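Local coordinates for intradiol ring-cleavage dioxygenase (Streptomyces sp. SirexAA-E, PDB 4ILV), which probably catalyses the iron(III)-dependent intradiol ring cleavage of catechol-type aromatic compounds, acting as a secreted dioxygenase of a cellulolytic bacterium, at residues 88-91 with 92-96; 125-128 with 129-132. All coordinates share one frame; numbering follows the deposited sequence.

Contact 1. Residues 88-91 with 92-96. With FE (Fe (III) ion), chain C.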
loop_
_atom_site.group_PDB
_atom_site.type_symbol
_atom_site.label_atom_id
_atom_site.label_comp_id
_atom_site.label_asym_id
_atom_site.label_seq_id
_atom_site.Cartn_x
_atom_site.Cartn_y
_atom_site.Cartn_z
ATOM N N GLN A 88 -2.685 7.058 2.040
ATOM C CA GLN A 88 -3.038 6.561 3.372
ATOM C C GLN A 88 -3.273 7.701 4.336
ATOM O O GLN A 88 -2.889 8.838 4.066
ATOM C CB GLN A 88 -1.897 5.725 3.951
ATOM C CG GLN A 88 -0.651 6.576 4.277
ATOM C CD GLN A 88 0.400 5.828 5.062
ATOM O OE1 GLN A 88 1.219 5.101 4.496
ATOM N NE2 GLN A 88 0.391 6.003 6.379
ATOM N N ALA A 89 -3.863 7.384 5.484
ATOM C CA ALA A 89 -4.031 8.383 6.539
ATOM C C ALA A 89 -2.728 8.572 7.297
ATOM O O ALA A 89 -1.865 7.686 7.289
ATOM C CB ALA A 89 -5.138 7.958 7.496
ATOM N N ASP A 90 -2.591 9.721 7.964
ATOM C CA ASP A 90 -1.440 9.970 8.820
ATOM C C ASP A 90 -1.615 9.229 10.142
ATOM O O ASP A 90 -2.559 8.452 10.287
ATOM C CB ASP A 90 -1.180 11.483 9.007
ATOM C CG ASP A 90 -2.298 12.213 9.752
ATOM O OD1 ASP A 90 -3.158 11.573 10.408
ATOM O OD2 ASP A 90 -2.292 13.468 9.682
ATOM N N THR A 91 -0.708 9.436 11.092
ATOM C CA THR A 91 -0.764 8.690 12.354
ATOM C C THR A 91 -2.051 8.953 13.139
ATOM O O THR A 91 -2.451 8.157 13.985
ATOM C CB THR A 91 0.454 8.968 13.248
ATOM O OG1 THR A 91 0.492 8.000 14.295
ATOM C CG2 THR A 91 0.389 10.393 13.871
ATOM N N GLY A 92 -2.696 10.078 12.855
ATOM C CA GLY A 92 -3.906 10.456 13.553
ATOM C C GLY A 92 -5.160 10.128 12.764
ATOM O O GLY A 92 -6.263 10.501 13.159
ATOM N N GLY A 93 -4.989 9.473 11.623
ATOM C CA GLY A 93 -6.124 9.021 10.840
ATOM C C GLY A 93 -6.672 10.025 9.837
ATOM O O GLY A 93 -7.740 9.811 9.273
ATOM N N ALA A 94 -5.940 11.102 9.577
ATOM C CA ALA A 94 -6.418 12.103 8.619
ATOM C C ALA A 94 -5.761 11.955 7.246
ATOM O O ALA A 94 -4.549 11.726 7.159
ATOM C CB ALA A 94 -6.195 13.529 9.175
ATOM N N TYR A 95 -6.554 12.093 6.181
ATOM C CA TYR A 95 -6.005 12.139 4.823
ATOM C C TYR A 95 -5.790 13.598 4.434
ATOM O O TYR A 95 -6.546 14.480 4.851
ATOM C CB TYR A 95 -6.951 11.491 3.799
ATOM C CG TYR A 95 -7.070 9.983 3.904
ATOM C CD1 TYR A 95 -6.307 9.146 3.081
ATOM C CD2 TYR A 95 -7.943 9.394 4.813
ATOM C CE1 TYR A 95 -6.408 7.758 3.173
ATOM C CE2 TYR A 95 -8.059 7.999 4.903
ATOM C CZ TYR A 95 -7.281 7.188 4.087
ATOM O OH TYR A 95 -7.374 5.808 4.169
ATOM N N ASP A 96 -4.781 13.856 3.611
ATOM C CA ASP A 96 -4.516 15.223 3.166
ATOM C C ASP A 96 -5.280 15.504 1.880
ATOM O O ASP A 96 -4.945 14.960 0.833
ATOM C CB ASP A 96 -3.006 15.430 2.973
ATOM C CG ASP A 96 -2.640 16.870 2.608
ATOM O OD1 ASP A 96 -3.507 17.768 2.640
ATOM O OD2 ASP A 96 -1.456 17.100 2.296
HETATM FE FE FE C . -9.078 4.854 3.583
HETATM O O HOH W 1 -2.925 11.632 3.032
HETATM O O HOH W 2 -5.490 4.942 5.664
#
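With its CG lodged between the backbone N and the carbonyl carbon (chi1 65°), D90 folds its carboxylate back over the type I beta turn D90–G93, on which an Asx turn is superposed, while Y95, whose CG lies beside its own backbone N (chi1 -70°), brings its ring over A89. The beta turn closes through G93 N to D90 O at 3.0 Å. Aspartate suits the first position because its short acid can reach the amides that follow: OD1 takes G92 N at 2.9 Å, the Asx-turn bond, and A94 N at 2.9 Å, from opposite faces of the carboxylate plane. The A94 bond is fairly straight, that from G92 more bent (134°). The turn reverses the chain, and on its far side D90 N donates to A94 O at 2.9 Å. G93 has positive phi, where a CB would be jammed against the preceding carbonyl oxygen, so glycine fits. A89 is small enough to sit between turn and ring: its CB touches G93 C at 3.5 Å and makes a CH-pi contact over the Y95 face, 4.1 Å from the centroid. The Y95 ring also stacks with that of Y44. Tyrosine suits the place because its phenolic oxygen binds the iron(III) ion, and a water accepts from A89 N and donates to Y95 OH at 2.6 Å.

Contact 2. Residues 125-128 with 129-132. With FE (Fe (III) ion), chain C; EDO (1,2-ethanediol), chain D.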
loop_
_atom_site.group_PDB
_atom_site.type_symbol
_atom_site.label_atom_id
_atom_site.label_comp_id
_atom_site.label_asym_id
_atom_site.label_seq_id
_atom_site.Cartn_x
_atom_site.Cartn_y
_atom_site.Cartn_z
ATOM N N PRO A 125 -13.022 6.794 11.590
ATOM C CA PRO A 125 -14.304 6.116 11.834
ATOM C C PRO A 125 -14.725 5.033 10.825
ATOM O O PRO A 125 -14.676 5.217 9.607
ATOM C CB PRO A 125 -15.315 7.272 11.858
ATOM C CG PRO A 125 -14.495 8.464 12.354
ATOM C CD PRO A 125 -13.156 8.265 11.673
ATOM N N GLY A 126 -15.133 3.891 11.370
ATOM C CA GLY A 126 -15.726 2.828 10.591
ATOM C C GLY A 126 -14.769 1.883 9.883
ATOM O O GLY A 126 -15.208 0.887 9.325
ATOM N N ARG A 127 -13.474 2.172 9.899
ATOM C CA ARG A 127 -12.544 1.355 9.118
ATOM C C ARG A 127 -11.430 0.770 9.964
ATOM O O ARG A 127 -10.913 1.415 10.882
ATOM C CB ARG A 127 -11.925 2.161 7.964
ATOM C CG ARG A 127 -12.923 2.745 6.977
ATOM C CD ARG A 127 -12.765 2.200 5.566
ATOM N NE ARG A 127 -12.354 0.800 5.545
ATOM C CZ ARG A 127 -11.447 0.312 4.706
ATOM N NH1 ARG A 127 -10.866 1.115 3.817
ATOM N NH2 ARG A 127 -11.120 -0.977 4.755
ATOM N N THR A 128 -11.031 -0.446 9.616
ATOM C CA THR A 128 -9.819 -1.017 10.172
ATOM C C THR A 128 -8.612 -0.316 9.545
ATOM O O THR A 128 -8.763 0.509 8.641
ATOM C CB THR A 128 -9.740 -2.525 9.929
ATOM O OG1 THR A 128 -8.693 -3.080 10.733
ATOM C CG2 THR A 128 -9.475 -2.814 8.460
ATOM N N ARG A 129 -7.418 -0.630 10.034
ATOM C CA ARG A 129 -6.209 0.020 9.551
ATOM C C ARG A 129 -5.840 -0.457 8.127
ATOM O O ARG A 129 -5.875 -1.660 7.840
ATOM C CB ARG A 129 -5.074 -0.280 10.525
ATOM C CG ARG A 129 -3.984 0.750 10.494
ATOM C CD ARG A 129 -2.892 0.421 11.484
ATOM N NE ARG A 129 -3.418 0.111 12.808
ATOM C CZ ARG A 129 -3.699 0.999 13.753
ATOM N NH1 ARG A 129 -3.521 2.306 13.548
ATOM N NH2 ARG A 129 -4.163 0.562 14.916
ATOM N N HIS A 130 -5.463 0.469 7.244
ATOM C CA HIS A 130 -5.161 0.103 5.856
ATOM C C HIS A 130 -4.299 1.124 5.128
ATOM O O HIS A 130 -4.273 2.292 5.476
ATOM C CB HIS A 130 -6.462 -0.072 5.055
ATOM C CG HIS A 130 -7.297 1.175 4.998
ATOM N ND1 HIS A 130 -8.054 1.608 6.064
ATOM C CD2 HIS A 130 -7.461 2.099 4.018
ATOM C CE1 HIS A 130 -8.659 2.741 5.741
ATOM N NE2 HIS A 130 -8.317 3.061 4.506
ATOM N N ILE A 131 -3.638 0.668 4.071
ATOM C CA ILE A 131 -2.946 1.545 3.137
ATOM C C ILE A 131 -3.560 1.335 1.757
ATOM O O ILE A 131 -3.727 0.192 1.321
ATOM C CB ILE A 131 -1.449 1.194 3.075
ATOM C CG1 ILE A 131 -0.764 1.574 4.387
ATOM C CG2 ILE A 131 -0.777 1.903 1.907
ATOM C CD1 ILE A 131 0.694 1.086 4.458
ATOM N N HIS A 132 -3.899 2.419 1.059
ATOM C CA HIS A 132 -4.481 2.277 -0.269
ATOM C C HIS A 132 -3.402 2.151 -1.340
ATOM O O HIS A 132 -2.343 2.750 -1.223
ATOM C CB HIS A 132 -5.344 3.483 -0.612
ATOM C CG HIS A 132 -6.587 3.609 0.210
ATOM N ND1 HIS A 132 -7.776 3.013 -0.149
ATOM C CD2 HIS A 132 -6.837 4.297 1.352
ATOM C CE1 HIS A 132 -8.701 3.311 0.749
ATOM N NE2 HIS A 132 -8.153 4.077 1.674
HETATM FE FE FE C . -9.078 4.854 3.583
HETATM C C1 EDO D . -12.214 4.538 2.688
HETATM O O1 EDO D . -11.078 3.706 2.985
HETATM C C2 EDO D . -11.862 6.023 2.860
HETATM O O2 EDO D . -10.528 6.296 2.382
#
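R129, whose CB touches T128 C, forms a salt bridge through its NE with E152. Next comes H130, and both its ring nitrogens are used. With CG between the backbone N and the carbonyl carbon (chi1 61°), the imidazole turns back over the preceding residues, where ND1 donates to T128 O at 2.9 Å, the oxygen lying in the ring plane and the bond nearly straight (164°). This second-shell carbonyl fixes the ring's rotation and leaves NE2 to bind the iron(III) ion at 2.2 Å. The guanidinium of R127 lies flat on the H130 ring, planes 25° apart, with NH1 above the ring centre. Arginine suits the place because it offers both a flat face and several N-H groups: NH1 also donates to O1 of a 1,2-ethanediol, probably from the crystallisation liquor, 2.7 Å away, while NE pairs with D158. Replacing R127 by an alanine would probably uncover one face of the H130 ring and leave D158 and the diol oxygen without this donor. Two residues after H130, H132 supplies NE2 to the metal at 2.3 Å, and its ring edge meets the same O1. Both diol oxygens bind the iron, probably where a catecholate would chelate, and two histidines joined by Y95 and Y124 form the non-haem iron(III) site typical of intradiol dioxygenases.

How the contacts relate
Contact 1 comes first along the chain, in the loop after strand 83-87, and contact 2 follows, running from the loop beyond strand 113-119 onto strand 130-136. Their centres lie about 10 Å apart. Strands 83-87 and 130-136 are antiparallel neighbours in one four-stranded sheet, and H132 is backbone hydrogen-bonded to W87, so the end of one strand and the start of the other open onto the same place. There the two contacts meet at the metal: Y95 OH is 2.9 Å from H130 NE2. Contact 1 contributes one tyrosine and contact 2 both histidines; Y124, just ahead of contact 2, completes the protein ligands of the probable catalytic iron.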